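Local coordinates for probable 2-oxoacid ferredoxin oxidoreductase, alpha chain (Thermoplasma acidophilum, PDB 3JU3), which probably forms part of an enzyme that oxidises 2-oxoacids such as 2-oxoglutarate to acyl-CoA and passes the electrons to ferredoxin, at residues A[13-18]-A[39-44]; A[17-22]-A[45-50]. All coordinates share one frame; numbering follows the deposited sequence. Where two conformers were deposited one is given.

Contact 1: residues A[13-18]-A[39-44]; sequences EADITF and GISANL
With its CG held between the backbone N and the carbonyl carbon (chi1 57°), N43 reaches T17, whose OG1 sits beside its own backbone N (chi1 -68°). The two side chains cross obliquely, and T17 OG1 donates to N43 OD1 over 2.7 Å, in the plane of the amide and on a lone pair. Water 1 bridges the same pair, giving a proton to T17 OG1 and accepting one from N43 ND2; ND2 also bonds E11 O, so both ends of the buried amide are engaged and its rotation is fixed. A14 CB packs against the amide carbon, 3.8 Å from N43 CG. The backbones form the opening of the parallel ladder between the two strands of a right-handed beta-alpha-beta crossover, linked by helix 25-37: I16 N binds S41 O, N43 N binds I16 O at 2.9 Å, and F18 N binds N43 O. On the face opposite N43, A42 CB lies 4.0 Å from I16 CB and 3.9 Å from F18 CE2, while I16 CG2 sits over the centre of the F18 ring; A42 also touches I32 and L35 of the helix. Just before the strands begin, D15 and S41 grip each other twice. D15 N donates to S41 OG at 3.0 Å, and S41 N meets D15 OD2 from the anti side, 31° out of the carboxylate plane.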
loop_
_atom_site.group_PDB
_atom_site.type_symbol
_atom_site.label_atom_id
_atom_site.label_comp_id
_atom_site.label_asym_id
_atom_site.label_seq_id
_atom_site.Cartn_x
_atom_site.Cartn_y
_atom_site.Cartn_z
ATOM N N GLU A 13 -14.910 -10.372 27.896
ATOM C CA GLU A 13 -16.145 -9.663 27.592
ATOM C C GLU A 13 -15.722 -8.236 27.363
ATOM O O GLU A 13 -14.823 -7.751 28.060
ATOM C CB GLU A 13 -17.106 -9.717 28.782
ATOM C CG GLU A 13 -18.257 -8.699 28.744
ATOM C CD GLU A 13 -19.554 -9.257 28.148
ATOM O OE1 GLU A 13 -19.502 -10.232 27.360
ATOM O OE2 GLU A 13 -20.631 -8.717 28.476
ATOM N N ALA A 14 -16.333 -7.582 26.381
ATOM C CA ALA A 14 -16.111 -6.148 26.187
ATOM C C ALA A 14 -17.249 -5.568 25.409
ATOM O O ALA A 14 -17.923 -6.287 24.699
ATOM C CB ALA A 14 -14.805 -5.906 25.462
ATOM N N ASP A 15 -17.486 -4.281 25.575
ATOM C CA ASP A 15 -18.486 -3.566 24.812
ATOM C C ASP A 15 -18.271 -3.687 23.287
ATOM O O ASP A 15 -19.232 -3.785 22.535
ATOM C CB ASP A 15 -18.478 -2.089 25.214
ATOM C CG ASP A 15 -18.920 -1.871 26.675
ATOM O OD1 ASP A 15 -19.851 -2.546 27.146
ATOM O OD2 ASP A 15 -18.309 -1.038 27.370
ATOM N N ILE A 16 -17.003 -3.620 22.862
ATOM C CA ILE A 16 -16.576 -3.658 21.453
ATOM C C ILE A 16 -15.463 -4.705 21.304
ATOM O O ILE A 16 -14.503 -4.719 22.098
ATOM C CB ILE A 16 -15.988 -2.294 20.989
ATOM C CG1 ILE A 16 -17.075 -1.196 20.982
ATOM C CG2 ILE A 16 -15.318 -2.444 19.568
ATOM C CD1 ILE A 16 -16.540 0.250 20.995
ATOM N N THR A 17 -15.571 -5.554 20.275
ATOM C CA THR A 17 -14.481 -6.440 19.909
ATOM C C THR A 17 -13.953 -6.035 18.535
ATOM O O THR A 17 -14.605 -6.259 17.499
ATOM C CB THR A 17 -14.994 -7.909 19.886
ATOM O OG1 THR A 17 -15.305 -8.288 21.225
ATOM C CG2 THR A 17 -13.942 -8.914 19.295
ATOM N N PHE A 18 -12.794 -5.408 18.527
ATOM C CA PHE A 18 -12.110 -5.075 17.280
ATOM C C PHE A 18 -11.485 -6.351 16.715
ATOM O O PHE A 18 -11.106 -7.242 17.471
ATOM C CB PHE A 18 -11.004 -4.045 17.529
ATOM C CG PHE A 18 -11.510 -2.664 17.878
ATOM C CD1 PHE A 18 -12.081 -1.867 16.899
ATOM C CD2 PHE A 18 -11.402 -2.159 19.185
ATOM C CE1 PHE A 18 -12.539 -0.567 17.201
ATOM C CE2 PHE A 18 -11.882 -0.854 19.501
ATOM C CZ PHE A 18 -12.425 -0.080 18.521
ATOM N N GLY A 39 -15.119 5.051 29.994
ATOM C CA GLY A 39 -15.828 3.898 30.575
ATOM C C GLY A 39 -16.341 2.880 29.577
ATOM O O GLY A 39 -17.259 2.084 29.901
ATOM N N ILE A 40 -15.706 2.839 28.397
ATOM C CA ILE A 40 -16.073 1.842 27.389
ATOM C C ILE A 40 -15.000 0.771 27.287
ATOM O O ILE A 40 -13.834 1.092 27.126
ATOM C CB ILE A 40 -16.272 2.470 26.029
ATOM C CG1 ILE A 40 -17.474 3.409 26.077
ATOM C CG2 ILE A 40 -16.472 1.393 24.974
ATOM C CD1 ILE A 40 -17.558 4.329 24.871
ATOM N N SER A 41 -15.398 -0.494 27.383
ATOM C CA SER A 41 -14.414 -1.581 27.296
ATOM C C SER A 41 -14.309 -2.133 25.874
ATOM O O SER A 41 -15.277 -2.184 25.132
ATOM C CB SER A 41 -14.741 -2.708 28.284
ATOM O OG SER A 41 -16.022 -3.228 27.977
ATOM N N ALA A 42 -13.122 -2.590 25.501
ATOM C CA ALA A 42 -12.953 -3.084 24.148
ATOM C C ALA A 42 -11.856 -4.112 24.222
ATOM O O ALA A 42 -10.939 -3.995 25.061
ATOM C CB ALA A 42 -12.620 -1.939 23.204
ATOM N N ASN A 43 -11.957 -5.146 23.394
ATOM C CA ASN A 43 -10.855 -6.076 23.278
ATOM C C ASN A 43 -10.468 -6.191 21.789
ATOM O O ASN A 43 -11.092 -5.536 20.936
ATOM C CB ASN A 43 -11.170 -7.427 23.969
ATOM C CG ASN A 43 -12.442 -8.092 23.430
ATOM O OD1 ASN A 43 -12.915 -7.746 22.353
ATOM N ND2 ASN A 43 -12.996 -9.043 24.180
ATOM N N LEU A 44 -9.410 -6.948 21.475
ATOM C CA LEU A 44 -8.918 -7.019 20.090
ATOM C C LEU A 44 -8.631 -8.469 19.751
ATOM O O LEU A 44 -7.800 -9.113 20.411
ATOM C CB LEU A 44 -7.654 -6.145 19.874
ATOM C CG LEU A 44 -6.895 -6.417 18.548
ATOM C CD1 LEU A 44 -7.743 -6.121 17.310
ATOM C CD2 LEU A 44 -5.588 -5.655 18.450
HETATM O O HOH W 1 -15.627 -10.130 23.088
#

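Contact 2: residues A[17-22]-A[45-50]; sequences TFVTWG and LYLKMF
L45 N donates to F18 O at 2.8 Å and L45 O accepts from T20 N, while L45 CD2 lies 4.3 Å from V19 CG2. W21 packs its CB against L47 O and L47 CB. Its CG stands between the backbone N and the carbonyl carbon (chi1 63°), and the indole meets the selenomethionine M49 at an edge: SE lies in the ring plane, 3.7 Å from W21 CZ3, a Met-aromatic contact. W21 NE1 bonds A77 O, fixing the turn of the indole. V19 with L45 and T20 with Y46 continue the parallel ladder of strand 16-21, helix 25-37 and strand 42-47, the beta-alpha-beta unit of this core domain II fragment of the pyruvate:ferredoxin oxidoreductase family, and L47 N adds a nearly straight bond to T20 O (3.0 Å, 169° at the hydrogen). V19, W21, L45 and L47 share a face, on which V19, W21 and L47 touch helix 79-87, whereas T20 and Y46 lie on the other. Y46 CG is anti to the backbone N (chi1 179°), and the ring leans toward strand 16-21, CD1 3.7 Å from T20 O and CE1 3.9 Å from W21 CA. An alanine at Y46 would probably open a gap beside T20 and W21 and leave K25 without its cation-pi partner. Past the last backbone bond, water 2 bridges the two segments, accepting from G22 N and lying unusually close to L47 O. T20 OG1 bonds V71 O of the second subunit, and W21 meets F50 of that subunit edge to face.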
loop_
_atom_site.group_PDB
_atom_site.type_symbol
_atom_site.label_atom_id
_atom_site.label_comp_id
_atom_site.label_asym_id
_atom_site.label_seq_id
_atom_site.Cartn_x
_atom_site.Cartn_y
_atom_site.Cartn_z
ATOM N N THR A 17 -15.571 -5.554 20.275
ATOM C CA THR A 17 -14.481 -6.440 19.909
ATOM C C THR A 17 -13.953 -6.035 18.535
ATOM O O THR A 17 -14.605 -6.259 17.499
ATOM C CB THR A 17 -14.994 -7.909 19.886
ATOM O OG1 THR A 17 -15.305 -8.288 21.225
ATOM C CG2 THR A 17 -13.942 -8.914 19.295
ATOM N N PHE A 18 -12.794 -5.408 18.527
ATOM C CA PHE A 18 -12.110 -5.075 17.280
ATOM C C PHE A 18 -11.485 -6.351 16.715
ATOM O O PHE A 18 -11.106 -7.242 17.471
ATOM C CB PHE A 18 -11.004 -4.045 17.529
ATOM C CG PHE A 18 -11.510 -2.664 17.878
ATOM C CD1 PHE A 18 -12.081 -1.867 16.899
ATOM C CD2 PHE A 18 -11.402 -2.159 19.185
ATOM C CE1 PHE A 18 -12.539 -0.567 17.201
ATOM C CE2 PHE A 18 -11.882 -0.854 19.501
ATOM C CZ PHE A 18 -12.425 -0.080 18.521
ATOM N N VAL A 19 -11.407 -6.449 15.379
ATOM C CA VAL A 19 -10.670 -7.532 14.712
ATOM C C VAL A 19 -9.737 -6.862 13.723
ATOM O O VAL A 19 -10.178 -5.997 12.942
ATOM C CB VAL A 19 -11.591 -8.467 13.938
ATOM C CG1 VAL A 19 -10.783 -9.674 13.352
ATOM C CG2 VAL A 19 -12.695 -8.975 14.813
ATOM N N THR A 20 -8.459 -7.238 13.748
ATOM C CA THR A 20 -7.553 -6.799 12.727
ATOM C C THR A 20 -6.365 -7.761 12.603
ATOM O O THR A 20 -6.306 -8.797 13.296
ATOM C CB THR A 20 -7.106 -5.311 12.936
ATOM O OG1 THR A 20 -6.747 -4.729 11.658
ATOM C CG2 THR A 20 -5.902 -5.219 13.899
ATOM N N TRP A 21 -5.453 -7.416 11.709
ATOM C CA TRP A 21 -4.262 -8.187 11.431
ATOM C C TRP A 21 -3.274 -7.121 10.959
ATOM O O TRP A 21 -3.649 -5.994 10.638
ATOM C CB TRP A 21 -4.524 -9.230 10.324
ATOM C CG TRP A 21 -4.895 -8.582 9.000
ATOM C CD1 TRP A 21 -6.115 -8.052 8.642
ATOM C CD2 TRP A 21 -4.016 -8.311 7.914
ATOM N NE1 TRP A 21 -6.041 -7.510 7.384
ATOM C CE2 TRP A 21 -4.763 -7.662 6.918
ATOM C CE3 TRP A 21 -2.662 -8.588 7.673
ATOM C CZ2 TRP A 21 -4.211 -7.286 5.695
ATOM C CZ3 TRP A 21 -2.115 -8.213 6.460
ATOM C CH2 TRP A 21 -2.887 -7.542 5.493
ATOM N N GLY A 22 -2.011 -7.482 10.890
ATOM C CA GLY A 22 -1.044 -6.597 10.262
ATOM C C GLY A 22 -0.876 -5.270 10.944
ATOM O O GLY A 22 -0.821 -5.195 12.166
ATOM N N LEU A 45 -9.336 -8.993 18.744
ATOM C CA LEU A 45 -9.003 -10.312 18.218
ATOM C C LEU A 45 -8.000 -10.019 17.113
ATOM O O LEU A 45 -8.330 -9.390 16.131
ATOM C CB LEU A 45 -10.235 -11.033 17.684
ATOM C CG LEU A 45 -10.050 -12.283 16.820
ATOM C CD1 LEU A 45 -9.438 -13.324 17.676
ATOM C CD2 LEU A 45 -11.428 -12.792 16.300
ATOM N N TYR A 46 -6.773 -10.467 17.312
ATOM C CA TYR A 46 -5.683 -10.175 16.398
ATOM C C TYR A 46 -5.321 -11.465 15.673
ATOM O O TYR A 46 -4.945 -12.454 16.304
ATOM C CB TYR A 46 -4.493 -9.670 17.206
ATOM C CG TYR A 46 -3.285 -9.354 16.400
ATOM C CD1 TYR A 46 -3.288 -8.346 15.449
ATOM C CD2 TYR A 46 -2.122 -10.068 16.595
ATOM C CE1 TYR A 46 -2.161 -8.082 14.721
ATOM C CE2 TYR A 46 -1.031 -9.830 15.881
ATOM C CZ TYR A 46 -1.039 -8.842 14.955
ATOM O OH TYR A 46 0.132 -8.628 14.295
ATOM N N LEU A 47 -5.432 -11.436 14.347
ATOM C CA LEU A 47 -5.057 -12.583 13.531
ATOM C C LEU A 47 -3.591 -12.442 13.131
ATOM O O LEU A 47 -3.180 -11.426 12.558
ATOM C CB LEU A 47 -5.953 -12.680 12.303
ATOM C CG LEU A 47 -7.449 -12.638 12.674
ATOM C CD1 LEU A 47 -8.385 -12.655 11.449
ATOM C CD2 LEU A 47 -7.843 -13.752 13.696
ATOM N N LYS A 48 -2.813 -13.452 13.471
ATOM C CA LYS A 48 -1.393 -13.457 13.173
ATOM C C LYS A 48 -1.151 -14.004 11.750
ATOM O O LYS A 48 -1.738 -15.003 11.335
ATOM C CB LYS A 48 -0.684 -14.354 14.190
ATOM C CG LYS A 48 -0.844 -13.853 15.590
ATOM C CD LYS A 48 0.012 -14.690 16.492
ATOM C CE LYS A 48 -0.079 -14.237 17.892
ATOM N NZ LYS A 48 0.660 -15.251 18.669
HETATM N N MSE A 49 -0.254 -13.364 11.030
HETATM C CA MSE A 49 0.004 -13.722 9.636
HETATM C C MSE A 49 0.822 -15.007 9.478
HETATM O O MSE A 49 0.348 -15.972 8.885
HETATM C CB MSE A 49 0.688 -12.575 8.912
HETATM C CG MSE A 49 -0.279 -11.486 8.482
HETATM SE SE MSE A 49 0.772 -9.967 7.885
HETATM C CE MSE A 49 2.119 -10.163 9.338
ATOM N N PHE A 50 2.037 -15.062 9.966
ATOM C CA PHE A 50 2.884 -16.207 9.546
ATOM C C PHE A 50 3.185 -17.142 10.712
ATOM O O PHE A 50 4.149 -17.878 10.704
ATOM C CB PHE A 50 4.168 -15.691 8.896
ATOM C CG PHE A 50 3.913 -14.814 7.694
ATOM C CD1 PHE A 50 3.529 -15.398 6.479
ATOM C CD2 PHE A 50 4.005 -13.438 7.787
ATOM C CE1 PHE A 50 3.263 -14.612 5.364
ATOM C CE2 PHE A 50 3.752 -12.622 6.681
ATOM C CZ PHE A 50 3.387 -13.209 5.463
HETATM O O HOH W 2 -1.167 -10.137 11.754
#

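Both contacts join strand 16-21 to strand 42-47, contact 1 where the pair begins and contact 2 farther along, with T17 and F18 common to both and L44 CD1 packing 3.8 Å from T20 N at the seam. Contact 1 is only partly buried, its centre about 15 Å from the centre of the chain; polar side chains bond across it, at its outer end and on one face. Contact 2 is buried, its centre about 3 Å from the centre of the chain; side-chain packing there is apolar and aromatic, with hydrogen bonding across it left to backbone and water. Each touches the second subunit, whose strand extends the sheet beyond strand 16-21.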